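Local coordinates for protein chaperone SycD (Chlamydia pneumoniae, PDB 4NRH) that probably serves as a cytosolic type III secretion chaperone that binds the gatekeeper CopN in a complex directing translocator secretion, at residues Met7-Leu10 and Asn11-Glu15; Asp59-Lys62 and Val63-Gly67; Ala150-Met153 and Ala154-Arg157; Lys168-Ile171 and Leu172-Arg175. One frame throughout, in Å; residues are numbered along the deposited sequence.

Interaction 1. Residues Met7-Leu10 and Asn11-Glu15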
loop_
_atom_site.group_PDB
_atom_site.type_symbol
_atom_site.label_atom_id
_atom_site.label_comp_id
_atom_site.label_asym_id
_atom_site.label_seq_id
_atom_site.Cartn_x
_atom_site.Cartn_y
_atom_site.Cartn_z
ATOM N N MET D 7 15.151 -8.227 -15.668
ATOM C CA MET D 7 14.541 -7.777 -14.422
ATOM C C MET D 7 15.417 -8.102 -13.217
ATOM O O MET D 7 15.873 -9.233 -13.053
ATOM C CB MET D 7 13.156 -8.406 -14.243
ATOM C CG MET D 7 12.579 -8.243 -12.843
ATOM S SD MET D 7 10.933 -8.957 -12.649
ATOM C CE MET D 7 9.946 -7.802 -13.596
ATOM N N SER D 8 15.649 -7.097 -12.378
ATOM C CA SER D 8 16.433 -7.269 -11.161
ATOM C C SER D 8 15.720 -8.204 -10.190
ATOM O O SER D 8 14.492 -8.280 -10.178
ATOM C CB SER D 8 16.699 -5.916 -10.499
ATOM O OG SER D 8 15.630 -5.546 -9.645
ATOM N N HIS D 9 16.497 -8.921 -9.382
ATOM C CA HIS D 9 15.934 -9.872 -8.428
ATOM C C HIS D 9 15.069 -9.170 -7.385
ATOM O O HIS D 9 14.118 -9.753 -6.863
ATOM C CB HIS D 9 17.046 -10.666 -7.740
ATOM C CG HIS D 9 16.581 -11.959 -7.145
ATOM N ND1 HIS D 9 16.111 -13.005 -7.909
ATOM C CD2 HIS D 9 16.510 -12.373 -5.857
ATOM C CE1 HIS D 9 15.772 -14.008 -7.119
ATOM N NE2 HIS D 9 16.005 -13.650 -5.869
ATOM N N LEU D 10 15.411 -7.922 -7.078
ATOM C CA LEU D 10 14.642 -7.123 -6.132
ATOM C C LEU D 10 13.215 -6.927 -6.632
ATOM O O LEU D 10 12.254 -7.122 -5.889
ATOM C CB LEU D 10 15.306 -5.765 -5.899
ATOM C CG LEU D 10 14.521 -4.789 -5.017
ATOM C CD1 LEU D 10 14.219 -5.407 -3.658
ATOM C CD2 LEU D 10 15.266 -3.473 -4.863
ATOM N N ASN D 11 13.089 -6.539 -7.897
ATOM C CA ASN D 11 11.782 -6.335 -8.508
ATOM C C ASN D 11 11.005 -7.641 -8.598
ATOM O O ASN D 11 9.783 -7.656 -8.455
ATOM C CB ASN D 11 11.935 -5.717 -9.899
ATOM C CG ASN D 11 12.387 -4.273 -9.847
ATOM O OD1 ASN D 11 11.916 -3.496 -9.020
ATOM N ND2 ASN D 11 13.305 -3.907 -10.734
ATOM N N TYR D 12 11.721 -8.735 -8.838
ATOM C CA TYR D 12 11.117 -10.062 -8.839
ATOM C C TYR D 12 10.480 -10.385 -7.493
ATOM O O TYR D 12 9.360 -10.891 -7.433
ATOM C CB TYR D 12 12.158 -11.128 -9.193
ATOM C CG TYR D 12 11.725 -12.539 -8.856
ATOM C CD1 TYR D 12 10.904 -13.258 -9.713
ATOM C CD2 TYR D 12 12.149 -13.154 -7.684
ATOM C CE1 TYR D 12 10.507 -14.548 -9.408
ATOM C CE2 TYR D 12 11.758 -14.442 -7.370
ATOM C CZ TYR D 12 10.938 -15.134 -8.236
ATOM O OH TYR D 12 10.547 -16.417 -7.929
ATOM N N LEU D 13 11.202 -10.086 -6.418
ATOM C CA LEU D 13 10.724 -10.358 -5.067
ATOM C C LEU D 13 9.506 -9.512 -4.715
ATOM O O LEU D 13 8.520 -10.026 -4.189
ATOM C CB LEU D 13 11.841 -10.117 -4.048
ATOM C CG LEU D 13 12.989 -11.129 -4.063
ATOM C CD1 LEU D 13 14.101 -10.694 -3.120
ATOM C CD2 LEU D 13 12.484 -12.519 -3.705
ATOM N N LEU D 14 9.580 -8.218 -5.007
ATOM C CA LEU D 14 8.486 -7.299 -4.706
ATOM C C LEU D 14 7.199 -7.675 -5.436
ATOM O O LEU D 14 6.115 -7.630 -4.855
ATOM C CB LEU D 14 8.885 -5.864 -5.051
ATOM C CG LEU D 14 10.032 -5.287 -4.218
ATOM C CD1 LEU D 14 10.318 -3.851 -4.620
ATOM C CD2 LEU D 14 9.716 -5.377 -2.733
ATOM N N GLU D 15 7.320 -8.044 -6.707
ATOM C CA GLU D 15 6.163 -8.466 -7.490
ATOM C C GLU D 15 5.619 -9.793 -6.971
ATOM O O GLU D 15 4.407 -9.996 -6.907
ATOM C CB GLU D 15 6.522 -8.585 -8.971
ATOM C CG GLU D 15 6.856 -7.262 -9.642
ATOM C CD GLU D 15 6.997 -7.395 -11.146
ATOM O OE1 GLU D 15 7.191 -8.532 -11.627
ATOM O OE2 GLU D 15 6.917 -6.364 -11.847
#
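S8 and N11 meet where helix 9-19 begins, and S8 is its N-cap: OG accepts the backbone N-H of N11 at 3.2 Å, in a nearly straight bond (167°). OG can turn back over the first turn because chi1 (86°) places it between the backbone N and the carbonyl carbon of S8. The M7 side chain lies along the outside of this turn. Beyond CB, its CG passes 3.9 Å from CB of N11, and SD comes next to the backbone N of Y12 and, less closely, to its CB. The chain then bends at chi3 (-71°), so that the terminal CE reaches the carboxylate of E15, 3.5 Å from OE1, with the two side chains approaching from opposite directions. H9 and Y12 point the same way from the helix, their planes almost parallel but with little overlap, and their centroids are 5.2 Å apart. On the imidazole, CD2 lies obliquely 4.0 Å from CD1 of L13. In helix 57-72, E66 OE2 accepts from the backbone N of H9, and D59 accepts from H9 NE2, which helps to fix the ring's rotation. Over one face of the H9 ring sits CD2 of Y12, 3.8 Å from H9 CE1.

Interaction 2. Residues Asp59-Lys62 and Val63-Gly67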
loop_
_atom_site.group_PDB
_atom_site.type_symbol
_atom_site.label_atom_id
_atom_site.label_comp_id
_atom_site.label_asym_id
_atom_site.label_seq_id
_atom_site.Cartn_x
_atom_site.Cartn_y
_atom_site.Cartn_z
ATOM N N ASP D 59 18.356 -14.964 -1.454
ATOM C CA ASP D 59 17.631 -13.960 -2.226
ATOM C C ASP D 59 18.087 -12.548 -1.878
ATOM O O ASP D 59 18.270 -11.712 -2.762
ATOM C CB ASP D 59 16.123 -14.095 -2.004
ATOM C CG ASP D 59 15.531 -15.285 -2.733
ATOM O OD1 ASP D 59 16.111 -15.705 -3.756
ATOM O OD2 ASP D 59 14.485 -15.800 -2.284
ATOM N N LEU D 60 18.261 -12.283 -0.586
ATOM C CA LEU D 60 18.702 -10.968 -0.132
ATOM C C LEU D 60 20.132 -10.687 -0.576
ATOM O O LEU D 60 20.485 -9.545 -0.875
ATOM C CB LEU D 60 18.594 -10.851 1.390
ATOM C CG LEU D 60 17.183 -10.777 1.978
ATOM C CD1 LEU D 60 17.241 -10.363 3.438
ATOM C CD2 LEU D 60 16.318 -9.814 1.182
ATOM N N GLU D 61 20.954 -11.731 -0.609
ATOM C CA GLU D 61 22.337 -11.597 -1.050
ATOM C C GLU D 61 22.406 -11.179 -2.515
ATOM O O GLU D 61 23.232 -10.346 -2.889
ATOM C CB GLU D 61 23.107 -12.900 -0.834
ATOM C CG GLU D 61 24.597 -12.781 -1.110
ATOM C CD GLU D 61 25.257 -11.671 -0.311
ATOM O OE1 GLU D 61 24.933 -11.518 0.885
ATOM O OE2 GLU D 61 26.100 -10.949 -0.881
ATOM N N LYS D 62 21.546 -11.770 -3.340
ATOM C CA LYS D 62 21.461 -11.399 -4.749
ATOM C C LYS D 62 21.131 -9.919 -4.886
ATOM O O LYS D 62 21.722 -9.210 -5.700
ATOM C CB LYS D 62 20.402 -12.230 -5.479
ATOM C CG LYS D 62 20.732 -13.703 -5.639
ATOM C CD LYS D 62 19.588 -14.426 -6.338
ATOM C CE LYS D 62 19.879 -15.906 -6.525
ATOM N NZ LYS D 62 18.713 -16.622 -7.114
ATOM N N VAL D 63 20.181 -9.464 -4.076
ATOM C CA VAL D 63 19.768 -8.067 -4.070
ATOM C C VAL D 63 20.902 -7.170 -3.576
ATOM O O VAL D 63 21.103 -6.068 -4.088
ATOM C CB VAL D 63 18.516 -7.859 -3.190
ATOM C CG1 VAL D 63 18.137 -6.392 -3.136
ATOM C CG2 VAL D 63 17.353 -8.683 -3.726
ATOM N N TYR D 64 21.647 -7.653 -2.586
ATOM C CA TYR D 64 22.779 -6.905 -2.046
ATOM C C TYR D 64 23.832 -6.635 -3.114
ATOM O O TYR D 64 24.369 -5.530 -3.202
ATOM C CB TYR D 64 23.413 -7.649 -0.870
ATOM C CG TYR D 64 24.581 -6.910 -0.256
ATOM C CD1 TYR D 64 24.398 -5.690 0.380
ATOM C CD2 TYR D 64 25.869 -7.428 -0.319
ATOM C CE1 TYR D 64 25.460 -5.007 0.941
ATOM C CE2 TYR D 64 26.940 -6.753 0.240
ATOM C CZ TYR D 64 26.729 -5.543 0.869
ATOM O OH TYR D 64 27.788 -4.865 1.426
ATOM N N LYS D 65 24.132 -7.654 -3.915
ATOM C CA LYS D 65 25.096 -7.516 -5.000
ATOM C C LYS D 65 24.611 -6.505 -6.037
ATOM O O LYS D 65 25.406 -5.743 -6.585
ATOM C CB LYS D 65 25.366 -8.871 -5.657
ATOM C CG LYS D 65 26.213 -9.804 -4.804
ATOM C CD LYS D 65 26.421 -11.149 -5.479
ATOM C CE LYS D 65 27.140 -10.989 -6.808
ATOM N NZ LYS D 65 27.240 -12.280 -7.544
ATOM N N GLU D 66 23.308 -6.509 -6.303
ATOM C CA GLU D 66 22.712 -5.553 -7.232
ATOM C C GLU D 66 22.932 -4.120 -6.759
ATOM O O GLU D 66 23.274 -3.240 -7.549
ATOM C CB GLU D 66 21.214 -5.822 -7.400
ATOM C CG GLU D 66 20.884 -7.165 -8.027
ATOM C CD GLU D 66 19.399 -7.336 -8.287
ATOM O OE1 GLU D 66 18.591 -6.798 -7.501
ATOM O OE2 GLU D 66 19.040 -8.010 -9.274
ATOM N N GLY D 67 22.732 -3.896 -5.464
ATOM C CA GLY D 67 22.946 -2.590 -4.872
ATOM C C GLY D 67 24.422 -2.253 -4.835
ATOM O O GLY D 67 24.817 -1.103 -5.033
#
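D59 meets V63 one turn on in helix 57-72, its O accepting the backbone N-H of V63 while CG2 of the valine rests 3.3 Å from the same oxygen. This is regular alpha-helical i to i+4 contact in an all-helical fold. L60 follows with the shortest backbone bond of the group, Y64 N to L60 O at 2.8 Å, and its side chain packs on L86 of helix 76-89. E61 makes the chief side-chain contact. Its chain starts out anti to the backbone nitrogen (chi1 -173°), then bends at chi2, and so runs beside Y64, pointing the same way. OE2 lies at the edge of the phenol ring, near its plane and 3.6 Å from CD2, with carboxylate and ring planes 65° apart. K62 contributes mainly its backbone: its O takes the N-H of E66 and lies 3.2 Å from CG of that glutamate. Although E61 and K65 are four residues apart, OE2 and NZ stay 6.9 Å from each other; E61 OE1 instead forms a salt bridge with K95, and Y64 OH is hydrogen-bonded to S99 OG. Within the turn the backbone bonds thus carry the contact and the side chains add van der Waals touches, whereas the polar ends of E61 and Y64 bond to another helix.

Interaction 3. Residues Ala150-Met153 and Ala154-Arg157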
loop_
_atom_site.group_PDB
_atom_site.type_symbol
_atom_site.label_atom_id
_atom_site.label_comp_id
_atom_site.label_asym_id
_atom_site.label_seq_id
_atom_site.Cartn_x
_atom_site.Cartn_y
_atom_site.Cartn_z
ATOM N N ALA D 150 33.306 10.508 18.187
ATOM C CA ALA D 150 33.238 9.356 17.296
ATOM C C ALA D 150 34.634 8.842 16.963
ATOM O O ALA D 150 34.830 7.644 16.753
ATOM C CB ALA D 150 32.484 9.712 16.023
ATOM N N LEU D 151 35.598 9.756 16.907
ATOM C CA LEU D 151 36.985 9.396 16.634
ATOM C C LEU D 151 37.555 8.538 17.760
ATOM O O LEU D 151 38.242 7.546 17.513
ATOM C CB LEU D 151 37.841 10.652 16.447
ATOM C CG LEU D 151 38.916 10.647 15.353
ATOM C CD1 LEU D 151 40.189 11.320 15.849
ATOM C CD2 LEU D 151 39.207 9.243 14.835
ATOM N N GLU D 152 37.269 8.932 18.998
ATOM C CA GLU D 152 37.721 8.186 20.167
ATOM C C GLU D 152 37.124 6.781 20.204
ATOM O O GLU D 152 37.805 5.820 20.561
ATOM C CB GLU D 152 37.367 8.941 21.452
ATOM C CG GLU D 152 37.589 8.146 22.732
ATOM C CD GLU D 152 39.058 7.969 23.075
ATOM O OE1 GLU D 152 39.359 7.198 24.010
ATOM O OE2 GLU D 152 39.912 8.601 22.416
ATOM N N MET D 153 35.852 6.666 19.829
ATOM C CA MET D 153 35.174 5.374 19.814
ATOM C C MET D 153 35.813 4.439 18.796
ATOM O O MET D 153 35.950 3.240 19.040
ATOM C CB MET D 153 33.685 5.543 19.511
ATOM C CG MET D 153 32.812 5.636 20.750
ATOM S SD MET D 153 31.136 6.184 20.385
ATOM C CE MET D 153 30.502 6.455 22.039
ATOM N N ALA D 154 36.199 4.994 17.651
ATOM C CA ALA D 154 36.933 4.236 16.647
ATOM C C ALA D 154 38.298 3.843 17.198
ATOM O O ALA D 154 38.738 2.707 17.038
ATOM C CB ALA D 154 37.080 5.043 15.368
ATOM N N TRP D 155 38.954 4.800 17.849
ATOM C CA TRP D 155 40.282 4.604 18.425
ATOM C C TRP D 155 40.334 3.439 19.410
ATOM O O TRP D 155 41.240 2.608 19.350
ATOM C CB TRP D 155 40.745 5.887 19.119
ATOM C CG TRP D 155 42.007 5.720 19.907
ATOM C CD1 TRP D 155 42.136 5.773 21.264
ATOM C CD2 TRP D 155 43.319 5.474 19.388
ATOM N NE1 TRP D 155 43.447 5.575 21.623
ATOM C CE2 TRP D 155 44.194 5.389 20.491
ATOM C CE3 TRP D 155 43.839 5.317 18.100
ATOM C CZ2 TRP D 155 45.558 5.154 20.342
ATOM C CZ3 TRP D 155 45.194 5.084 17.956
ATOM C CH2 TRP D 155 46.039 5.005 19.071
ATOM N N VAL D 156 39.368 3.396 20.325
ATOM C CA VAL D 156 39.295 2.341 21.332
ATOM C C VAL D 156 39.204 0.965 20.676
ATOM O O VAL D 156 39.877 0.018 21.089
ATOM C CB VAL D 156 38.084 2.547 22.269
ATOM C CG1 VAL D 156 37.823 1.299 23.099
ATOM C CG2 VAL D 156 38.314 3.751 23.171
ATOM N N ARG D 157 38.376 0.871 19.641
ATOM C CA ARG D 157 38.156 -0.385 18.936
ATOM C C ARG D 157 39.284 -0.717 17.960
ATOM O O ARG D 157 39.465 -1.877 17.587
ATOM C CB ARG D 157 36.820 -0.335 18.193
ATOM C CG ARG D 157 35.608 -0.355 19.110
ATOM C CD ARG D 157 34.428 0.373 18.488
ATOM N NE ARG D 157 33.244 0.325 19.344
ATOM C CZ ARG D 157 33.033 1.135 20.376
ATOM N NH1 ARG D 157 33.926 2.063 20.688
ATOM N NH2 ARG D 157 31.927 1.017 21.098
#
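M153 and R157 meet one turn apart on helix 147-158, one of the helices of this all-helical chaperone of the LcrH/SycD family, in which tetratricopeptide repeats occur. Among the hydrogen bonds, the usual i to i+4 backbone set joins A154 to A150, W155 to L151 and V156 to E152, the last at 2.9 Å from V156 N to E152 O. The next bond in the series, R157 N to M153 O, is weak at 3.4 Å. The arginine side chain also returns to this oxygen. With CG beside the backbone nitrogen (chi1 -70°) and the chain extended to NE, R157 runs alongside M153, pointing the same way, and NH1 donates to M153 O at 2.9 Å from well off the C=O direction (116° at the oxygen). CB and CG of M153 each lie 3.7 Å from R157 NH1. NH2 of the same guanidinium forms a salt bridge with D125, so NH1 and NH2 have separate acceptors. Charge and ring contacts come together at E152, whose chain bends at chi2 to bring its carboxylate beside W155. The carboxylate and indole planes stand 45° apart, with OE2 3.8 Å from CD1, and OE2 also bridges to R175. Apolar contacts lead out of the helix, where W155 and L151 pack on I171 of helix 165-174. Back at the E152 carboxylate, van der Waals contact extends to the next residue along, and OE1 lies 3.7 Å from CG2 of V156.

Interaction 4. Residues Lys168-Ile171 and Leu172-Arg175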
loop_
_atom_site.group_PDB
_atom_site.type_symbol
_atom_site.label_atom_id
_atom_site.label_comp_id
_atom_site.label_asym_id
_atom_site.label_seq_id
_atom_site.Cartn_x
_atom_site.Cartn_y
_atom_site.Cartn_z
ATOM N N LYS D 168 44.355 2.451 12.932
ATOM C CA LYS D 168 45.066 2.941 14.112
ATOM C C LYS D 168 46.154 3.940 13.730
ATOM O O LYS D 168 46.347 4.950 14.408
ATOM C CB LYS D 168 45.676 1.775 14.897
ATOM C CG LYS D 168 46.538 2.211 16.072
ATOM C CD LYS D 168 47.143 1.023 16.803
ATOM C CE LYS D 168 47.920 1.476 18.031
ATOM N NZ LYS D 168 48.604 0.343 18.713
ATOM N N GLU D 169 46.860 3.650 12.642
ATOM C CA GLU D 169 47.891 4.546 12.130
ATOM C C GLU D 169 47.293 5.893 11.738
ATOM O O GLU D 169 47.836 6.947 12.072
ATOM C CB GLU D 169 48.601 3.919 10.927
ATOM C CG GLU D 169 49.314 2.608 11.223
ATOM C CD GLU D 169 50.641 2.805 11.930
ATOM O OE1 GLU D 169 51.075 3.967 12.079
ATOM O OE2 GLU D 169 51.253 1.795 12.335
ATOM N N GLU D 170 46.175 5.844 11.020
ATOM C CA GLU D 170 45.501 7.045 10.537
ATOM C C GLU D 170 45.054 7.970 11.667
ATOM O O GLU D 170 45.235 9.184 11.587
ATOM C CB GLU D 170 44.295 6.661 9.678
ATOM C CG GLU D 170 43.541 7.847 9.093
ATOM C CD GLU D 170 44.341 8.585 8.036
ATOM O OE1 GLU D 170 45.292 7.995 7.484
ATOM O OE2 GLU D 170 44.015 9.758 7.755
ATOM N N ILE D 171 44.479 7.393 12.718
ATOM C CA ILE D 171 43.977 8.178 13.842
ATOM C C ILE D 171 45.130 8.872 14.563
ATOM O O ILE D 171 45.005 10.019 14.996
ATOM C CB ILE D 171 43.188 7.300 14.836
ATOM C CG1 ILE D 171 41.992 6.653 14.135
ATOM C CG2 ILE D 171 42.723 8.121 16.032
ATOM C CD1 ILE D 171 41.132 5.802 15.042
ATOM N N LEU D 172 46.255 8.172 14.678
ATOM C CA LEU D 172 47.479 8.768 15.200
ATOM C C LEU D 172 47.922 9.928 14.312
ATOM O O LEU D 172 48.327 10.981 14.804
ATOM C CB LEU D 172 48.594 7.724 15.300
ATOM C CG LEU D 172 48.457 6.677 16.406
ATOM C CD1 LEU D 172 49.496 5.579 16.237
ATOM C CD2 LEU D 172 48.575 7.325 17.777
ATOM N N ASP D 173 47.842 9.717 13.002
ATOM C CA ASP D 173 48.235 10.727 12.025
ATOM C C ASP D 173 47.322 11.949 12.091
ATOM O O ASP D 173 47.766 13.079 11.887
ATOM C CB ASP D 173 48.219 10.135 10.613
ATOM C CG ASP D 173 48.804 11.076 9.580
ATOM O OD1 ASP D 173 49.683 11.888 9.938
ATOM O OD2 ASP D 173 48.381 11.006 8.406
ATOM N N ILE D 174 46.044 11.711 12.370
ATOM C CA ILE D 174 45.073 12.789 12.520
ATOM C C ILE D 174 45.378 13.637 13.753
ATOM O O ILE D 174 45.316 14.866 13.708
ATOM C CB ILE D 174 43.633 12.237 12.623
ATOM C CG1 ILE D 174 43.211 11.592 11.302
ATOM C CG2 ILE D 174 42.656 13.339 13.010
ATOM C CD1 ILE D 174 41.772 11.129 11.282
ATOM N N ARG D 175 45.726 12.970 14.849
ATOM C CA ARG D 175 45.929 13.643 16.127
ATOM C C ARG D 175 47.340 14.210 16.280
ATOM O O ARG D 175 48.176 13.634 16.981
ATOM C CB ARG D 175 45.624 12.681 17.276
ATOM C CG ARG D 175 44.156 12.300 17.374
ATOM C CD ARG D 175 43.926 11.174 18.367
ATOM N NE ARG D 175 42.504 10.978 18.633
ATOM C CZ ARG D 175 42.012 10.021 19.414
ATOM N NH1 ARG D 175 42.829 9.161 20.008
ATOM N NH2 ARG D 175 40.704 9.922 19.597
#
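The N-H of I174 gives E170 O the shortest hydrogen bond of this last turn of helix 165-174, 2.8 Å. The same oxygen also has CG1 of the isoleucine 3.2 Å away, because chi1 of I174 (-67°) sets that carbon beside the backbone nitrogen. E170 then bends at chi2, and its chain crosses I174 so that OE2 comes 4.1 Å from CG1. Its OE1 lies 4.4 Å from D173 OD2. Two carboxylates of like charge this near would be expected to repel mildly. I171 and R175 also meet. R175 is the first residue to leave helical geometry, yet its N-H still bonds I171 O at 3.0 Å. From there its side chain runs alongside I171, pointing the same way and extended from CG to NE. The CG2 branch of I171, which is anti to its backbone nitrogen, lies over one face of the guanidinium, 3.8 Å above the plane and offset toward its rim. R175 has partners on the adjacent helix 147-158 as well, where E152 forms a salt bridge with NH2 and W155 a cation-pi contact; K168, I171 and L172 also rest on W155. I174 packs on Y132 and Y135 of helix 129-140. This is the ending of a C-terminal helix that runs roughly antiparallel to the one before it, an arrangement consistent with the tetratricopeptide-repeat character of the LcrH/SycD family.

How the interactions relate
Each contact lies within one helix, and the four form two touching pairs far apart in the fold, with centres 31 to 44 Å apart across the pairs. Interactions 1 and 2 touch where helix 9-19 meets helix 57-72: E66 OE2 takes H9 N at 2.7 Å, so a carboxylate of interaction 2 receives the helix start of interaction 1, and L10 and L13 pack on V63. Interactions 3 and 4 touch where the last two helices meet. Interaction 4 is a surface contact, whereas the other three are partly buried. Capping chemistry marks interaction 1, a carboxylate at a ring edge interaction 2, a returning arginine interaction 3, and a guanidinium under an aliphatic branch interaction 4.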